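Local atomic coordinates of N-acylhomoserine lactone dependent regulatory protein (Burkholderia cenocepacia, PDB entry 5L10), a protein that probably binds DNA as a LuxR-family transcription factor dependent on N-acylhomoserine lactones, represented here by its autoinducer-binding domain. Residues A[5-8]-A[9-13]; A[63-66]-A[67-71]; A[77-80]-A[81-84]. All blocks are in the same frame, centred on the assembly; numbering follows the deposited sequence.

Interaction 1 of 3, residues A[5-8]-A[9-13]; sequences DLTI and LHDCF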
ATOM      1  N   ASP A   5      -5.612   6.730 -17.525  1.00 97.72           N
ATOM      2  CA  ASP A   5      -5.645   6.199 -16.165  1.00 94.44           C
ATOM      3  C   ASP A   5      -4.440   6.663 -15.356  1.00 83.57           C
ATOM      4  O   ASP A   5      -4.562   6.961 -14.162  1.00 78.43           O
ATOM      5  CB  ASP A   5      -5.708   4.669 -16.193  1.00101.63           C
ATOM      6  CG  ASP A   5      -6.923   4.141 -16.937  1.00107.37           C
ATOM      7  OD1 ASP A   5      -7.801   4.949 -17.309  1.00109.66           O
ATOM      8  OD2 ASP A   5      -7.004   2.911 -17.141  1.00108.41           O
ATOM      9  N   LEU A   6      -3.266   6.727 -15.987  1.00 78.81           N
ATOM     10  CA  LEU A   6      -2.076   7.178 -15.273  1.00 70.78           C
ATOM     11  C   LEU A   6      -2.137   8.668 -14.967  1.00 58.42           C
ATOM     12  O   LEU A   6      -1.622   9.111 -13.933  1.00 56.72           O
ATOM     13  CB  LEU A   6      -0.821   6.846 -16.078  1.00 78.05           C
ATOM     14  CG  LEU A   6       0.494   7.211 -15.390  1.00 82.53           C
ATOM     15  CD1 LEU A   6       0.589   6.557 -14.014  1.00 82.46           C
ATOM     16  CD2 LEU A   6       1.671   6.822 -16.258  1.00 81.35           C
ATOM     17  N   THR A   7      -2.759   9.456 -15.847  1.00 51.36           N
ATOM     18  CA  THR A   7      -3.004  10.860 -15.536  1.00 52.31           C
ATOM     19  C   THR A   7      -3.952  10.998 -14.351  1.00 47.84           C
ATOM     20  O   THR A   7      -3.778  11.884 -13.506  1.00 44.14           O
ATOM     21  CB  THR A   7      -3.567  11.571 -16.768  1.00 58.59           C
ATOM     22  OG1 THR A   7      -2.618  11.490 -17.840  1.00 62.53           O
ATOM     23  CG2 THR A   7      -3.867  13.036 -16.463  1.00 41.01           C
ATOM     24  N   ILE A   8      -4.958  10.122 -14.271  1.00 48.56           N
ATOM     25  CA  ILE A   8      -5.895  10.146 -13.150  1.00 33.94           C
ATOM     26  C   ILE A   8      -5.143  10.035 -11.832  1.00 33.93           C
ATOM     27  O   ILE A   8      -5.393  10.791 -10.884  1.00 33.54           O
ATOM     28  CB  ILE A   8      -6.935   9.020 -13.300  1.00 34.88           C
ATOM     29  CG1 ILE A   8      -7.838   9.278 -14.508  1.00 45.36           C
ATOM     30  CG2 ILE A   8      -7.764   8.880 -12.035  1.00 33.87           C
ATOM     31  CD1 ILE A   8      -8.635   8.067 -14.940  1.00 40.22           C
ATOM     32  N   LEU A   9      -4.199   9.099 -11.757  1.00 33.31           N
ATOM     33  CA  LEU A   9      -3.457   8.899 -10.518  1.00 31.84           C
ATOM     34  C   LEU A   9      -2.439  10.008 -10.289  1.00 31.13           C
ATOM     35  O   LEU A   9      -2.193  10.392  -9.139  1.00 31.47           O
ATOM     36  CB  LEU A   9      -2.774   7.537 -10.538  1.00 28.70           C
ATOM     37  CG  LEU A   9      -3.745   6.371 -10.683  1.00 29.56           C
ATOM     38  CD1 LEU A   9      -2.990   5.105 -11.033  1.00 34.60           C
ATOM     39  CD2 LEU A   9      -4.525   6.192  -9.402  1.00 27.27           C
ATOM     40  N   HIS A  10      -1.845  10.535 -11.360  1.00 28.71           N
ATOM     41  CA  HIS A  10      -0.919  11.651 -11.207  1.00 29.23           C
ATOM     42  C   HIS A  10      -1.608  12.842 -10.547  1.00 33.29           C
ATOM     43  O   HIS A  10      -1.076  13.429  -9.599  1.00 37.56           O
ATOM     44  CB  HIS A  10      -0.322  12.039 -12.562  1.00 37.50           C
ATOM     45  CG  HIS A  10       0.759  13.073 -12.474  1.00 50.04           C
ATOM     46  ND1 HIS A  10       2.101  12.755 -12.484  1.00 56.77           N
ATOM     47  CD2 HIS A  10       0.696  14.423 -12.381  1.00 58.47           C
ATOM     48  CE1 HIS A  10       2.816  13.863 -12.397  1.00 57.86           C
ATOM     49  NE2 HIS A  10       1.987  14.889 -12.333  1.00 61.00           N
ATOM     50  N   ASP A  11      -2.810  13.199 -11.016  1.00 31.50           N
ATOM     51  CA  ASP A  11      -3.507  14.338 -10.420  1.00 33.70           C
ATOM     52  C   ASP A  11      -3.931  14.043  -8.988  1.00 32.87           C
ATOM     53  O   ASP A  11      -3.969  14.954  -8.152  1.00 30.51           O
ATOM     54  CB  ASP A  11      -4.731  14.731 -11.253  1.00 39.73           C
ATOM     55  CG  ASP A  11      -4.366  15.259 -12.628  1.00 52.52           C
ATOM     56  OD1 ASP A  11      -4.996  16.238 -13.084  1.00 63.73           O
ATOM     57  OD2 ASP A  11      -3.459  14.689 -13.264  1.00 58.44           O
ATOM     58  N   CYS A  12      -4.248  12.782  -8.690  1.00 33.05           N
ATOM     59  CA  CYS A  12      -4.631  12.403  -7.336  1.00 27.17           C
ATOM     60  C   CYS A  12      -3.474  12.599  -6.368  1.00 29.29           C
ATOM     61  O   CYS A  12      -3.637  13.206  -5.303  1.00 30.78           O
ATOM     62  CB  CYS A  12      -5.107  10.947  -7.318  1.00 26.09           C
ATOM     63  SG  CYS A  12      -5.707  10.366  -5.708  1.00 30.69           S
ATOM     64  N   PHE A  13      -2.289  12.097  -6.724  1.00 28.99           N
ATOM     65  CA  PHE A  13      -1.170  12.135  -5.792  1.00 35.29           C
ATOM     66  C   PHE A  13      -0.643  13.548  -5.587  1.00 37.69           C
ATOM     67  O   PHE A  13      -0.161  13.872  -4.496  1.00 40.46           O
ATOM     68  CB  PHE A  13      -0.061  11.201  -6.268  1.00 25.05           C
ATOM     69  CG  PHE A  13      -0.271   9.779  -5.851  1.00 35.30           C
ATOM     70  CD1 PHE A  13       0.350   9.275  -4.719  1.00 30.09           C
ATOM     71  CD2 PHE A  13      -1.127   8.957  -6.561  1.00 24.12           C
ATOM     72  CE1 PHE A  13       0.142   7.967  -4.322  1.00 24.57           C
ATOM     73  CE2 PHE A  13      -1.338   7.654  -6.168  1.00 23.99           C
ATOM     74  CZ  PHE A  13      -0.703   7.157  -5.049  1.00 24.01           C
TER
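Leu9 and Ile8 carry most of the contact made between successive turns of the N-terminal alpha-helix 3-16. Regular i to i+4 backbone bonds set the spacing: Leu9 N donates to Asp5 O at 3.2 Å, and in the next steps His10 N reaches Leu6 O at 2.9 Å and Asp11 N reaches Thr7 O at 3.0 Å, before Cys12 N closes on Ile8 O. The side chain of Leu9 turns back along the helix. Its CG stands anti to the carbonyl carbon (chi1 -60°), which brings that atom to 3.6 Å from Asp5 O, on the preceding turn. Beyond this the leucine leaves its own helix, resting on Pro152 and Ser155 of helix 143-169 and on Ala151 of the second subunit. Phe13, one turn further, likewise packs on helix 143-169 and on Ala154 of the second subunit, so this face of the helix is part of the dimer interface. Ile8 serves a different face and lies against Ala32 and Ala35 of helix 22-35. Cys12 continues that row on Pro28 and Ala32, while its CB sits 3.6 Å from Ile8 O. The side turned to solvent belongs to Thr7 and Asp11, whose side chains run alongside each other in the same direction; the Thr7 methyl CG2 comes within 3.6 Å of Asp11 OD2.

Interaction 2 of 3, residues A[63-66]-A[67-71]; sequences PREW and EHRYV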
ATOM      1  N   PRO A  63     -24.162   5.587  -0.164  1.00 35.71           N
ATOM      2  CA  PRO A  63     -25.494   6.031   0.263  1.00 34.73           C
ATOM      3  C   PRO A  63     -25.583   6.114   1.777  1.00 37.07           C
ATOM      4  O   PRO A  63     -25.142   5.214   2.496  1.00 37.61           O
ATOM      5  CB  PRO A  63     -26.425   4.948  -0.292  1.00 31.81           C
ATOM      6  CG  PRO A  63     -25.676   4.352  -1.416  1.00 31.81           C
ATOM      7  CD  PRO A  63     -24.244   4.377  -0.997  1.00 29.54           C
ATOM      8  N   ARG A  64     -26.170   7.210   2.256  1.00 32.68           N
ATOM      9  CA  ARG A  64     -26.299   7.405   3.695  1.00 45.99           C
ATOM     10  C   ARG A  64     -27.162   6.318   4.323  1.00 47.19           C
ATOM     11  O   ARG A  64     -26.874   5.849   5.431  1.00 49.19           O
ATOM     12  CB  ARG A  64     -26.877   8.790   3.980  1.00 49.92           C
ATOM     13  CG  ARG A  64     -26.513   9.342   5.343  1.00 63.68           C
ATOM     14  CD  ARG A  64     -26.742  10.844   5.397  1.00 79.56           C
ATOM     15  NE  ARG A  64     -26.402  11.495   4.133  1.00 89.55           N
ATOM     16  CZ  ARG A  64     -25.173  11.861   3.780  1.00 95.09           C
ATOM     17  NH1 ARG A  64     -24.150  11.639   4.595  1.00 96.97           N
ATOM     18  NH2 ARG A  64     -24.965  12.446   2.608  1.00 95.43           N
ATOM     19  N   GLU A  65     -28.220   5.893   3.627  1.00 46.01           N
ATOM     20  CA  GLU A  65     -29.103   4.879   4.190  1.00 47.91           C
ATOM     21  C   GLU A  65     -28.400   3.531   4.323  1.00 39.88           C
ATOM     22  O   GLU A  65     -28.739   2.744   5.213  1.00 40.01           O
ATOM     23  CB  GLU A  65     -30.371   4.758   3.343  1.00 58.90           C
ATOM     24  CG  GLU A  65     -31.359   3.687   3.807  1.00 68.98           C
ATOM     25  CD  GLU A  65     -32.064   4.019   5.114  1.00 74.82           C
ATOM     26  OE1 GLU A  65     -31.938   5.162   5.604  1.00 79.26           O
ATOM     27  OE2 GLU A  65     -32.755   3.124   5.651  1.00 73.14           O
ATOM     28  N   TRP A  66     -27.408   3.253   3.473  1.00 36.29           N
ATOM     29  CA  TRP A  66     -26.647   2.017   3.628  1.00 32.04           C
ATOM     30  C   TRP A  66     -25.839   2.030   4.918  1.00 44.86           C
ATOM     31  O   TRP A  66     -25.835   1.047   5.668  1.00 45.24           O
ATOM     32  CB  TRP A  66     -25.724   1.794   2.435  1.00 38.96           C
ATOM     33  CG  TRP A  66     -24.846   0.587   2.614  1.00 39.75           C
ATOM     34  CD1 TRP A  66     -25.213  -0.723   2.480  1.00 40.52           C
ATOM     35  CD2 TRP A  66     -23.456   0.580   2.966  1.00 39.68           C
ATOM     36  NE1 TRP A  66     -24.138  -1.543   2.724  1.00 40.59           N
ATOM     37  CE2 TRP A  66     -23.048  -0.769   3.023  1.00 43.28           C
ATOM     38  CE3 TRP A  66     -22.520   1.581   3.237  1.00 40.53           C
ATOM     39  CZ2 TRP A  66     -21.742  -1.141   3.340  1.00 46.18           C
ATOM     40  CZ3 TRP A  66     -21.223   1.208   3.551  1.00 41.80           C
ATOM     41  CH2 TRP A  66     -20.847  -0.139   3.599  1.00 44.38           C
ATOM     42  N   GLU A  67     -25.132   3.132   5.185  1.00 37.76           N
ATOM     43  CA  GLU A  67     -24.388   3.231   6.435  1.00 39.26           C
ATOM     44  C   GLU A  67     -25.328   3.195   7.633  1.00 42.44           C
ATOM     45  O   GLU A  67     -25.025   2.558   8.650  1.00 42.31           O
ATOM     46  CB  GLU A  67     -23.543   4.504   6.459  1.00 38.37           C
ATOM     47  CG  GLU A  67     -22.766   4.677   7.757  1.00 40.95           C
ATOM     48  CD  GLU A  67     -22.039   6.004   7.846  1.00 46.61           C
ATOM     49  OE1 GLU A  67     -22.028   6.754   6.846  1.00 46.34           O
ATOM     50  OE2 GLU A  67     -21.474   6.295   8.923  1.00 50.33           O
ATOM     51  N   HIS A  68     -26.481   3.864   7.527  1.00 40.97           N
ATOM     52  CA  HIS A  68     -27.449   3.859   8.620  1.00 42.66           C
ATOM     53  C   HIS A  68     -27.878   2.442   8.973  1.00 47.66           C
ATOM     54  O   HIS A  68     -28.001   2.099  10.155  1.00 54.63           O
ATOM     55  CB  HIS A  68     -28.665   4.708   8.249  1.00 44.65           C
ATOM     56  CG  HIS A  68     -29.805   4.586   9.214  1.00 53.11           C
ATOM     57  ND1 HIS A  68     -29.904   5.356  10.353  1.00 59.58           N
ATOM     58  CD2 HIS A  68     -30.897   3.786   9.206  1.00 55.87           C
ATOM     59  CE1 HIS A  68     -31.008   5.035  11.005  1.00 63.19           C
ATOM     60  NE2 HIS A  68     -31.628   4.084  10.331  1.00 61.48           N
ATOM     61  N   ARG A  69     -28.110   1.601   7.964  1.00 45.25           N
ATOM     62  CA  ARG A  69     -28.468   0.216   8.234  1.00 45.71           C
ATOM     63  C   ARG A  69     -27.249  -0.609   8.619  1.00 42.96           C
ATOM     64  O   ARG A  69     -27.368  -1.549   9.414  1.00 42.66           O
ATOM     65  CB  ARG A  69     -29.182  -0.378   7.021  1.00 46.39           C
ATOM     66  CG  ARG A  69     -30.487   0.340   6.711  1.00 52.05           C
ATOM     67  CD  ARG A  69     -30.857   0.228   5.251  1.00 58.17           C
ATOM     68  NE  ARG A  69     -31.353  -1.097   4.906  1.00 62.45           N
ATOM     69  CZ  ARG A  69     -32.635  -1.441   4.942  1.00 63.31           C
ATOM     70  NH1 ARG A  69     -33.548  -0.554   5.314  1.00 59.73           N
ATOM     71  NH2 ARG A  69     -33.007  -2.669   4.606  1.00 67.58           N
ATOM     72  N   TYR A  70     -26.075  -0.258   8.085  1.00 45.75           N
ATOM     73  CA  TYR A  70     -24.832  -0.871   8.537  1.00 43.96           C
ATOM     74  C   TYR A  70     -24.621  -0.664  10.033  1.00 46.63           C
ATOM     75  O   TYR A  70     -24.025  -1.516  10.702  1.00 48.92           O
ATOM     76  CB  TYR A  70     -23.656  -0.293   7.742  1.00 40.01           C
ATOM     77  CG  TYR A  70     -22.334  -0.992   7.975  1.00 39.31           C
ATOM     78  CD1 TYR A  70     -21.917  -2.025   7.146  1.00 39.13           C
ATOM     79  CD2 TYR A  70     -21.497  -0.609   9.014  1.00 37.47           C
ATOM     80  CE1 TYR A  70     -20.711  -2.665   7.357  1.00 41.49           C
ATOM     81  CE2 TYR A  70     -20.292  -1.241   9.231  1.00 40.87           C
ATOM     82  CZ  TYR A  70     -19.903  -2.268   8.400  1.00 42.78           C
ATOM     83  OH  TYR A  70     -18.699  -2.896   8.616  1.00 46.15           O
ATOM     84  N   VAL A  71     -25.107   0.448  10.577  1.00 42.23           N
ATOM     85  CA  VAL A  71     -24.923   0.752  11.992  1.00 41.05           C
ATOM     86  C   VAL A  71     -26.012   0.115  12.845  1.00 46.51           C
ATOM     87  O   VAL A  71     -25.716  -0.582  13.819  1.00 56.73           O
ATOM     88  CB  VAL A  71     -24.866   2.280  12.202  1.00 40.49           C
ATOM     89  CG1 VAL A  71     -24.951   2.620  13.680  1.00 35.89           C
ATOM     90  CG2 VAL A  71     -23.585   2.850  11.608  1.00 34.34           C
TER
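Tyr70 N donates to Trp66 O at 2.8 Å and His68 N to Arg64 O at 2.9 Å, two of the backbone bonds that wind up the first turns of helix 64-72; Arg69 N to Glu65 O follows at 3.0 Å. Pro63, at the N-cap, accepts through its O from Glu67 N only weakly. Among the side chains, Glu65 and Arg69 form an i, i+4 ion pair, but a long one, with Glu65 OE2 3.8 Å from Arg69 NH1. The carboxylate oxygen lies at the edge of the guanidinium, near its plane, although the two flat groups are turned 49° from each other. The glutamate reaches this place by a bend at chi2 (70°), which also brings OE2 to the methylenes of the arginine, 3.5 Å from Arg69 CD. The stronger partner of Arg69 is Asp108, with which its NH2 makes a salt bridge. Next to this pair the imidazole of His68 runs alongside the Glu65 carboxylate, with CD2 4.0 Å from OE1. On another face of the helix Trp66 and Tyr70 point the same way; their rings meet obliquely, with planes at 44° and Trp66 CZ2 3.9 Å from Tyr70 CD1. Met114 and Ala109 meet the indole, while Phe105 and Ile58 meet the phenol, whose OH is hydrogen-bonded to Asp79 OD2. In LuxR-family relatives such as LasR the tryptophan of this helix lines the acylhomoserine lactone pocket, so Trp66 probably does likewise. The contact thus divides an amphipathic helix: a loosely paired charged flank, its arginine tied to Asp108, and an aromatic flank on which the tyrosine hydroxyl is satisfied by an aspartate.

Interaction 3 of 3, residues A[77-80]-A[81-84]; sequences TIDP and IIKR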
ATOM      1  N   THR A  77     -19.826  -6.190  13.335  1.00 57.10           N
ATOM      2  CA  THR A  77     -19.522  -7.429  14.042  1.00 56.92           C
ATOM      3  C   THR A  77     -19.249  -8.571  13.070  1.00 57.30           C
ATOM      4  O   THR A  77     -18.390  -9.424  13.326  1.00 59.40           O
ATOM      5  CB  THR A  77     -20.679  -7.779  14.978  1.00 60.48           C
ATOM      6  OG1 THR A  77     -20.780  -6.782  16.001  1.00 58.95           O
ATOM      7  CG2 THR A  77     -20.474  -9.145  15.622  1.00 69.22           C
ATOM      8  N   ILE A  78     -19.948  -8.591  11.936  1.00 57.23           N
ATOM      9  CA  ILE A  78     -19.958  -9.756  11.060  1.00 56.53           C
ATOM     10  C   ILE A  78     -19.641  -9.376   9.618  1.00 50.57           C
ATOM     11  O   ILE A  78     -19.970 -10.123   8.691  1.00 57.73           O
ATOM     12  CB  ILE A  78     -21.321 -10.473  11.147  1.00 53.79           C
ATOM     13  CG1 ILE A  78     -22.476  -9.472  11.007  1.00 39.93           C
ATOM     14  CG2 ILE A  78     -21.441 -11.221  12.463  1.00 53.50           C
ATOM     15  CD1 ILE A  78     -22.887  -9.166   9.576  1.00 37.20           C
ATOM     16  N   ASP A  79     -19.007  -8.221   9.415  1.00 43.85           N
ATOM     17  CA  ASP A  79     -18.722  -7.733   8.068  1.00 44.68           C
ATOM     18  C   ASP A  79     -17.873  -8.742   7.299  1.00 45.88           C
ATOM     19  O   ASP A  79     -16.696  -8.940   7.621  1.00 50.57           O
ATOM     20  CB  ASP A  79     -18.018  -6.375   8.124  1.00 47.02           C
ATOM     21  CG  ASP A  79     -17.989  -5.664   6.775  1.00 52.02           C
ATOM     22  OD1 ASP A  79     -17.795  -6.324   5.732  1.00 53.31           O
ATOM     23  OD2 ASP A  79     -18.155  -4.426   6.761  1.00 54.42           O
ATOM     24  N   PRO A  80     -18.433  -9.376   6.265  1.00 40.64           N
ATOM     25  CA  PRO A  80     -17.677 -10.407   5.536  1.00 38.25           C
ATOM     26  C   PRO A  80     -16.481  -9.856   4.794  1.00 40.14           C
ATOM     27  O   PRO A  80     -15.462 -10.549   4.672  1.00 51.68           O
ATOM     28  CB  PRO A  80     -18.715 -10.988   4.563  1.00 39.35           C
ATOM     29  CG  PRO A  80     -20.043 -10.413   4.987  1.00 42.26           C
ATOM     30  CD  PRO A  80     -19.751  -9.125   5.668  1.00 38.88           C
ATOM     31  N   ILE A  81     -16.575  -8.629   4.280  1.00 31.82           N
ATOM     32  CA  ILE A  81     -15.443  -8.023   3.590  1.00 32.85           C
ATOM     33  C   ILE A  81     -14.289  -7.798   4.559  1.00 36.37           C
ATOM     34  O   ILE A  81     -13.129  -8.080   4.243  1.00 39.90           O
ATOM     35  CB  ILE A  81     -15.869  -6.713   2.909  1.00 33.85           C
ATOM     36  CG1 ILE A  81     -17.009  -6.970   1.926  1.00 37.42           C
ATOM     37  CG2 ILE A  81     -14.689  -6.082   2.198  1.00 33.83           C
ATOM     38  CD1 ILE A  81     -17.707  -5.706   1.475  1.00 40.08           C
ATOM     39  N   ILE A  82     -14.592  -7.286   5.755  1.00 33.54           N
ATOM     40  CA  ILE A  82     -13.542  -7.025   6.735  1.00 33.66           C
ATOM     41  C   ILE A  82     -12.837  -8.321   7.110  1.00 41.25           C
ATOM     42  O   ILE A  82     -11.604  -8.380   7.177  1.00 44.76           O
ATOM     43  CB  ILE A  82     -14.121  -6.321   7.977  1.00 31.46           C
ATOM     44  CG1 ILE A  82     -14.776  -4.993   7.595  1.00 27.64           C
ATOM     45  CG2 ILE A  82     -13.030  -6.095   9.008  1.00 35.29           C
ATOM     46  CD1 ILE A  82     -13.827  -3.983   7.013  1.00 31.81           C
ATOM     47  N   LYS A  83     -13.611  -9.385   7.346  1.00 45.79           N
ATOM     48  CA  LYS A  83     -13.019 -10.667   7.713  1.00 52.05           C
ATOM     49  C   LYS A  83     -12.098 -11.193   6.619  1.00 48.00           C
ATOM     50  O   LYS A  83     -11.116 -11.882   6.913  1.00 52.20           O
ATOM     51  CB  LYS A  83     -14.114 -11.694   8.012  1.00 61.45           C
ATOM     52  CG  LYS A  83     -15.162 -11.240   9.027  1.00 72.41           C
ATOM     53  CD  LYS A  83     -14.548 -10.883  10.374  1.00 79.00           C
ATOM     54  CE  LYS A  83     -15.618 -10.491  11.390  1.00 80.42           C
ATOM     55  NZ  LYS A  83     -16.615 -11.579  11.611  1.00 83.44           N
ATOM     56  N   ARG A  84     -12.389 -10.869   5.359  1.00 39.46           N
ATOM     57  CA  ARG A  84     -11.590 -11.365   4.248  1.00 40.33           C
ATOM     58  C   ARG A  84     -10.344 -10.520   4.002  1.00 40.16           C
ATOM     59  O   ARG A  84      -9.279 -11.069   3.704  1.00 47.81           O
ATOM     60  CB  ARG A  84     -12.443 -11.445   2.979  1.00 32.83           C
ATOM     61  CG  ARG A  84     -13.489 -12.555   3.032  1.00 41.93           C
ATOM     62  CD  ARG A  84     -14.230 -12.705   1.715  1.00 40.86           C
ATOM     63  NE  ARG A  84     -13.332 -13.038   0.615  1.00 45.65           N
ATOM     64  CZ  ARG A  84     -13.701 -13.056  -0.660  1.00 51.60           C
ATOM     65  NH1 ARG A  84     -14.950 -12.756  -0.988  1.00 49.86           N
ATOM     66  NH2 ARG A  84     -12.822 -13.367  -1.607  1.00 56.88           N
TER
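Asp79 grips the start of helix 80-87 with both its side chain and its backbone, and here the contact is close and buried. With CG anti to the backbone N (chi1 -166°), the carboxylate folds over the first turn, where OD1 accepts from two amides: Ile81 N at 3.0 Å, poorly angled, and Ile82 N at 3.3 Å, straighter; both bonds are weak. The backbone bond from Lys83 N to Asp79 O, 3.1 Å long, is better formed at 165°. Ile82 crosses the aspartate at a slant, its CG1 lying 3.4 Å from Asp79 CG, and goes on to pack against Leu129 and Val131 of the central sheet. This is an N-cap followed by proline in the first helical position, the Asp-Pro pair of LuxR-type ligand-binding domains; in relatives such as TraR and LasR that aspartate binds the amide N-H of the autoinducer. Asp79 OD2 turns to the hydroxyl of Tyr70, and a glycerol, probably from the crystallisation liquor, adds a weak hydrogen bond. The Pro80 ring rests on Phe105 and Trp106. Towards solvent the contact thins. Lys83, its CG set beside the backbone N and its chain bent at chi2 and chi4, passes the carbonyl of Asp79 and turns back along the preceding loop, but NZ meets Thr77 O only in a weak bond of 3.3 Å. Arg84 lays its CG 3.3 Å from Pro80 O, and its guanidinium makes a long, weak ion pair with Glu99.

Interactions 2 and 3 touch directly: Tyr70 OH lies 2.5 Å from Asp79 OD2, a probable hydrogen bond joining helix 64-72 to the cap of helix 80-87, although the centres of the two contacts are 16 Å apart. Asp79 therefore works in two directions, with OD1 on its own helix and OD2 on Tyr70. The glycerol near OD2, probably from the crystallisation liquor, may nonetheless mark the autoinducer pocket, which in this family lies between these helices and the sheet. Interaction 1 stands apart, about 20 Å from either of the others by nearest atoms and across the chain's centre, where helix 3-16 meets the second subunit rather than the pocket.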